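Local coordinates for putative aldo/keto reductase (Salmonella enterica subsp. enterica serovar Typhimurium, PDB 4R9O), which probably works as an NADP-dependent oxidoreductase of the aldo/keto reductase family, built on a TIM barrel, at residues Glu42-Leu47 with Glu79-Val84; Gln6-Ala11 with Gln259-Ile264. All coordinates share one frame; numbering follows the deposited sequence.

Interaction 1: Glu42-Leu47 with Glu79-Val84; sequences EEHLDL and EKLQIV
Leu45, on helix 34-46, reaches across to Lys80 and Leu81, the two residues that lead into strand 82-90. Its CA lies 7.9 Å from the CA of Lys80, and CB continues toward that chain. Beyond CG the two methyls part company. CD2 comes up against the start of the lysine side chain, 4.2 Å from Lys80 CB, while CD1 comes near both the backbone and the next side chain, 3.9 Å from Lys80 O and 3.8 Å from Leu81 CD2. Both neighbouring side chains cross that of Leu45 at about a right angle. In an aldo/keto reductase TIM barrel this is the layer between an outer helix and the entry to an inner strand: helix 34-46 precedes strand 51-53, which pairs in parallel with strand 82-90. Leu81 has CG anti to its carbonyl carbon (chi1 -56°), and from there its CD2 reaches both Leu45 and the imidazole of His44, meeting that ring obliquely, 4.3 Å from CE1. The ring is held at both nitrogens, ND1 to Val49 O and NE2 to Tyr24 OH, which should fix its rotation. The aliphatic part of Lys80, which is exposed where Leu81 and His44 are buried, lies along Leu45 CD2; farther out the chain bends at chi4 (69°) and leads NZ away to a hydrogen bond with His76 O.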
loop_
_atom_site.group_PDB
_atom_site.type_symbol
_atom_site.label_atom_id
_atom_site.label_comp_id
_atom_site.label_asym_id
_atom_site.label_seq_id
_atom_site.Cartn_x
_atom_site.Cartn_y
_atom_site.Cartn_z
ATOM N N GLU C 42 6.843 -19.634 42.328
ATOM C CA GLU C 42 7.370 -20.934 42.735
ATOM C C GLU C 42 6.883 -22.054 41.826
ATOM O O GLU C 42 7.610 -23.010 41.572
ATOM C CB GLU C 42 6.983 -21.241 44.191
ATOM C CG GLU C 42 7.725 -20.400 45.203
ATOM C CD GLU C 42 7.325 -20.720 46.624
ATOM O OE1 GLU C 42 6.265 -21.351 46.813
ATOM O OE2 GLU C 42 8.072 -20.335 47.547
ATOM N N GLU C 43 5.651 -21.940 41.337
ATOM C CA GLU C 43 5.077 -22.986 40.498
ATOM C C GLU C 43 5.677 -23.003 39.090
ATOM O O GLU C 43 5.888 -24.078 38.523
ATOM C CB GLU C 43 3.552 -22.847 40.428
ATOM C CG GLU C 43 2.836 -23.630 41.541
ATOM C CD GLU C 43 1.361 -23.286 41.684
ATOM O OE1 GLU C 43 0.936 -22.240 41.156
ATOM O OE2 GLU C 43 0.628 -24.062 42.335
ATOM N N HIS C 44 5.963 -21.840 38.506
ATOM C CA HIS C 44 6.532 -21.890 37.164
ATOM C C HIS C 44 8.037 -22.152 37.268
ATOM O O HIS C 44 8.635 -22.746 36.367
ATOM C CB HIS C 44 6.176 -20.632 36.327
ATOM C CG HIS C 44 6.862 -19.352 36.719
ATOM N ND1 HIS C 44 8.229 -19.182 36.674
ATOM C CD2 HIS C 44 6.347 -18.146 37.060
ATOM C CE1 HIS C 44 8.528 -17.939 37.015
ATOM N NE2 HIS C 44 7.403 -17.288 37.248
ATOM N N LEU C 45 8.623 -21.764 38.392
ATOM C CA LEU C 45 10.009 -22.090 38.718
ATOM C C LEU C 45 10.218 -23.604 38.730
ATOM O O LEU C 45 11.183 -24.115 38.160
ATOM C CB LEU C 45 10.371 -21.488 40.077
ATOM C CG LEU C 45 11.693 -20.756 40.321
ATOM C CD1 LEU C 45 12.176 -20.033 39.090
ATOM C CD2 LEU C 45 11.523 -19.767 41.470
ATOM N N ASP C 46 9.292 -24.307 39.383
ATOM C CA ASP C 46 9.288 -25.765 39.457
ATOM C C ASP C 46 9.218 -26.426 38.092
ATOM O O ASP C 46 9.760 -27.510 37.892
ATOM C CB ASP C 46 8.109 -26.249 40.300
ATOM C CG ASP C 46 8.409 -26.240 41.780
ATOM O OD1 ASP C 46 9.575 -26.510 42.145
ATOM O OD2 ASP C 46 7.480 -25.971 42.575
ATOM N N LEU C 47 8.529 -25.780 37.158
ATOM C CA LEU C 47 8.409 -26.305 35.805
ATOM C C LEU C 47 9.631 -25.957 34.953
ATOM O O LEU C 47 9.753 -26.427 33.822
ATOM C CB LEU C 47 7.138 -25.777 35.137
ATOM C CG LEU C 47 5.834 -26.032 35.897
ATOM C CD1 LEU C 47 4.629 -25.533 35.107
ATOM C CD2 LEU C 47 5.687 -27.505 36.261
ATOM N N GLU C 79 17.676 -15.219 43.355
ATOM C CA GLU C 79 18.825 -15.885 42.759
ATOM C C GLU C 79 18.412 -16.934 41.735
ATOM O O GLU C 79 19.206 -17.326 40.887
ATOM C CB GLU C 79 19.668 -16.547 43.840
ATOM C CG GLU C 79 20.040 -15.643 44.992
ATOM C CD GLU C 79 20.365 -16.437 46.251
ATOM O OE1 GLU C 79 19.549 -17.307 46.630
ATOM O OE2 GLU C 79 21.438 -16.204 46.850
ATOM N N LYS C 80 17.168 -17.387 41.823
ATOM C CA LYS C 80 16.692 -18.464 40.967
ATOM C C LYS C 80 16.101 -17.934 39.661
ATOM O O LYS C 80 15.780 -18.705 38.757
ATOM C CB LYS C 80 15.648 -19.310 41.705
ATOM C CG LYS C 80 16.129 -19.903 43.022
ATOM C CD LYS C 80 15.062 -20.813 43.623
ATOM C CE LYS C 80 15.512 -21.443 44.945
ATOM N NZ LYS C 80 15.633 -20.447 46.046
ATOM N N LEU C 81 15.962 -16.616 39.569
ATOM C CA LEU C 81 15.337 -15.987 38.411
ATOM C C LEU C 81 16.334 -15.216 37.555
ATOM O O LEU C 81 17.347 -14.719 38.049
ATOM C CB LEU C 81 14.232 -15.027 38.853
ATOM C CG LEU C 81 13.090 -15.541 39.738
ATOM C CD1 LEU C 81 12.463 -14.392 40.532
ATOM C CD2 LEU C 81 12.051 -16.228 38.873
ATOM N N GLN C 82 16.041 -15.120 36.264
ATOM C CA GLN C 82 16.686 -14.125 35.417
ATOM C C GLN C 82 15.637 -13.056 35.144
ATOM O O GLN C 82 14.599 -13.329 34.538
ATOM C CB GLN C 82 17.218 -14.723 34.112
ATOM C CG GLN C 82 18.260 -15.809 34.297
ATOM C CD GLN C 82 17.613 -17.136 34.619
ATOM O OE1 GLN C 82 18.069 -17.871 35.502
ATOM N NE2 GLN C 82 16.528 -17.441 33.915
ATOM N N ILE C 83 15.892 -11.848 35.623
ATOM C CA ILE C 83 14.928 -10.777 35.476
ATOM C C ILE C 83 15.286 -9.842 34.336
ATOM O O ILE C 83 16.386 -9.293 34.276
ATOM C CB ILE C 83 14.793 -9.953 36.750
ATOM C CG1 ILE C 83 14.439 -10.877 37.919
ATOM C CG2 ILE C 83 13.728 -8.872 36.541
ATOM C CD1 ILE C 83 14.334 -10.167 39.247
ATOM N N VAL C 84 14.331 -9.680 33.434
ATOM C CA VAL C 84 14.490 -8.814 32.281
ATOM C C VAL C 84 13.514 -7.668 32.441
ATOM O O VAL C 84 12.333 -7.894 32.711
ATOM C CB VAL C 84 14.205 -9.545 30.950
ATOM C CG1 VAL C 84 14.386 -8.579 29.758
ATOM C CG2 VAL C 84 15.090 -10.785 30.784
#

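Interaction 2: Gln6-Ala11 with Gln259-Ile264; sequences QRVTIA and QPLPII
The backbones of Gln6-Ala11 and Gln259-Ile264 stay well apart, with their closest alpha carbons, those of Ile10 and Leu261, separated by 8.6 Å. Strands 7-9 and 261-264 are not paired with each other; each pairs instead with strand 16-23, the former antiparallel and the latter parallel. What joins the segments is therefore apolar side-chain packing centred on Leu261, whose side chain sets out toward Gln6-Ala11. One methyl, CD2, does most of the touching: it lies 3.8 Å from Ile10 CG2 and 3.9 Å from Val8 CG2, bridging two residues that stand two positions apart along the strand and its continuation. Leu261 CG adds a second point of contact, 4.1 Å from Val8 CG2. The two partners approach differently. Val8 CB points toward the other segment, and its side chain runs past that of Leu261 in the opposite direction; Ile10 is turned more to the flank and crosses the leucine at about a right angle. In Ile10, chi1 of 71° sets CG1 between the backbone N and the carbonyl carbon, leaving CG2 beside N as the branch that meets the leucine. All three residues are buried. In the barrel, strand 7-9 belongs to the N-terminal beta-hairpin, a recurrent feature of aldo/keto reductases that covers the N-terminal end of the barrel. Phe17 of strand 16-23 touches both Ile10 and Leu261, Arg208 packs on Val8 and Leu261, and on the outer side Pro262 rests against Tyr250 and Leu254 of helix 245-254, with strand 210-212 pairing alongside strand 261-264.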
loop_
_atom_site.group_PDB
_atom_site.type_symbol
_atom_site.label_atom_id
_atom_site.label_comp_id
_atom_site.label_asym_id
_atom_site.label_seq_id
_atom_site.Cartn_x
_atom_site.Cartn_y
_atom_site.Cartn_z
ATOM N N GLN C 6 13.841 -26.533 28.877
ATOM C CA GLN C 6 15.241 -26.457 28.481
ATOM C C GLN C 6 15.834 -25.077 28.795
ATOM O O GLN C 6 15.119 -24.068 28.805
ATOM C CB GLN C 6 15.377 -26.768 26.987
ATOM C CG GLN C 6 16.805 -26.806 26.474
ATOM C CD GLN C 6 16.880 -26.746 24.959
ATOM O OE1 GLN C 6 15.861 -26.847 24.270
ATOM N NE2 GLN C 6 18.092 -26.580 24.431
ATOM N N ARG C 7 17.134 -25.034 29.066
ATOM C CA ARG C 7 17.823 -23.766 29.249
ATOM C C ARG C 7 18.615 -23.458 27.989
ATOM O O ARG C 7 19.088 -24.369 27.311
ATOM C CB ARG C 7 18.731 -23.807 30.472
ATOM C CG ARG C 7 18.004 -24.241 31.730
ATOM C CD ARG C 7 18.746 -23.823 32.982
ATOM N NE ARG C 7 18.998 -22.383 33.026
ATOM C CZ ARG C 7 18.064 -21.462 33.247
ATOM N NH1 ARG C 7 18.396 -20.178 33.273
ATOM N NH2 ARG C 7 16.800 -21.819 33.427
ATOM N N VAL C 8 18.742 -22.176 27.657
ATOM C CA VAL C 8 19.346 -21.791 26.393
ATOM C C VAL C 8 20.234 -20.567 26.570
ATOM O O VAL C 8 19.921 -19.666 27.344
ATOM C CB VAL C 8 18.266 -21.504 25.311
ATOM C CG1 VAL C 8 17.521 -22.779 24.930
ATOM C CG2 VAL C 8 17.289 -20.443 25.781
ATOM N N THR C 9 21.365 -20.556 25.877
ATOM C CA THR C 9 22.183 -19.353 25.806
ATOM C C THR C 9 21.633 -18.472 24.689
ATOM O O THR C 9 21.623 -18.874 23.533
ATOM C CB THR C 9 23.662 -19.688 25.552
ATOM O OG1 THR C 9 24.113 -20.609 26.553
ATOM C CG2 THR C 9 24.516 -18.430 25.609
ATOM N N ILE C 10 21.172 -17.272 25.029
ATOM C CA ILE C 10 20.419 -16.481 24.059
ATOM C C ILE C 10 21.293 -15.739 23.049
ATOM O O ILE C 10 20.810 -15.348 21.988
ATOM C CB ILE C 10 19.507 -15.473 24.763
ATOM C CG1 ILE C 10 20.340 -14.357 25.402
ATOM C CG2 ILE C 10 18.659 -16.193 25.810
ATOM C CD1 ILE C 10 19.515 -13.299 26.066
ATOM N N ALA C 11 22.576 -15.570 23.358
ATOM C CA ALA C 11 23.496 -14.836 22.488
ATOM C C ALA C 11 24.927 -15.258 22.824
ATOM O O ALA C 11 25.155 -15.771 23.920
ATOM C CB ALA C 11 23.302 -13.333 22.679
ATOM N N GLN C 259 15.138 -19.563 16.381
ATOM C CA GLN C 259 14.986 -20.237 17.683
ATOM C C GLN C 259 14.489 -19.303 18.793
ATOM O O GLN C 259 15.163 -19.115 19.796
ATOM C CB GLN C 259 16.311 -20.886 18.094
ATOM C CG GLN C 259 16.895 -21.798 17.015
ATOM C CD GLN C 259 18.171 -22.498 17.459
ATOM O OE1 GLN C 259 18.136 -23.388 18.308
ATOM N NE2 GLN C 259 19.303 -22.096 16.888
ATOM N N PRO C 260 13.285 -18.736 18.618
ATOM C CA PRO C 260 12.717 -17.776 19.573
ATOM C C PRO C 260 12.418 -18.380 20.949
ATOM O O PRO C 260 12.197 -19.592 21.068
ATOM C CB PRO C 260 11.404 -17.339 18.897
ATOM C CG PRO C 260 11.522 -17.785 17.464
ATOM C CD PRO C 260 12.348 -19.021 17.520
ATOM N N LEU C 261 12.424 -17.517 21.963
ATOM C CA LEU C 261 11.977 -17.825 23.318
ATOM C C LEU C 261 10.594 -17.208 23.514
ATOM O O LEU C 261 10.476 -15.983 23.649
ATOM C CB LEU C 261 12.949 -17.266 24.365
ATOM C CG LEU C 261 14.364 -17.853 24.486
ATOM C CD1 LEU C 261 15.242 -17.574 23.262
ATOM C CD2 LEU C 261 15.021 -17.322 25.741
ATOM N N PRO C 262 9.543 -18.044 23.514
ATOM C CA PRO C 262 8.174 -17.523 23.655
ATOM C C PRO C 262 7.895 -16.958 25.042
ATOM O O PRO C 262 8.230 -17.588 26.048
ATOM C CB PRO C 262 7.292 -18.750 23.382
ATOM C CG PRO C 262 8.185 -19.715 22.627
ATOM C CD PRO C 262 9.562 -19.485 23.199
ATOM N N ILE C 263 7.293 -15.769 25.088
ATOM C CA ILE C 263 6.855 -15.168 26.345
ATOM C C ILE C 263 5.416 -15.551 26.613
ATOM O O ILE C 263 4.536 -15.272 25.795
ATOM C CB ILE C 263 6.966 -13.629 26.325
ATOM C CG1 ILE C 263 8.410 -13.203 26.039
ATOM C CG2 ILE C 263 6.433 -13.031 27.635
ATOM C CD1 ILE C 263 8.550 -11.728 25.675
ATOM N N ILE C 264 5.190 -16.214 27.742
ATOM C CA ILE C 264 3.857 -16.614 28.161
ATOM C C ILE C 264 3.307 -15.521 29.066
ATOM O O ILE C 264 4.018 -15.037 29.945
ATOM C CB ILE C 264 3.871 -17.954 28.929
ATOM C CG1 ILE C 264 4.803 -18.964 28.257
ATOM C CG2 ILE C 264 2.454 -18.506 29.098
ATOM C CD1 ILE C 264 5.101 -20.165 29.142
#

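Overall arrangement
Both contacts reach the same curled sheet, with centres 14 Å apart. Interaction 1 joins an outer helix to the approach of strand 82-90, whereas interaction 2 sets the N-terminal hairpin against the start of strand 261-264. Along the chain, interaction 1 is nested inside the long loop closed by interaction 2, which brings together segments 248 residues apart. They meet directly where Gln82 packs beside Arg7, and Phe17 of strand 16-23 touches side chains from both pairs of segments. Interaction 2 lies where the first and last strands of the barrel, 16-23 and 261-264, pair, while interaction 1 lies against an early strand of the same barrel, which probably carries NADP.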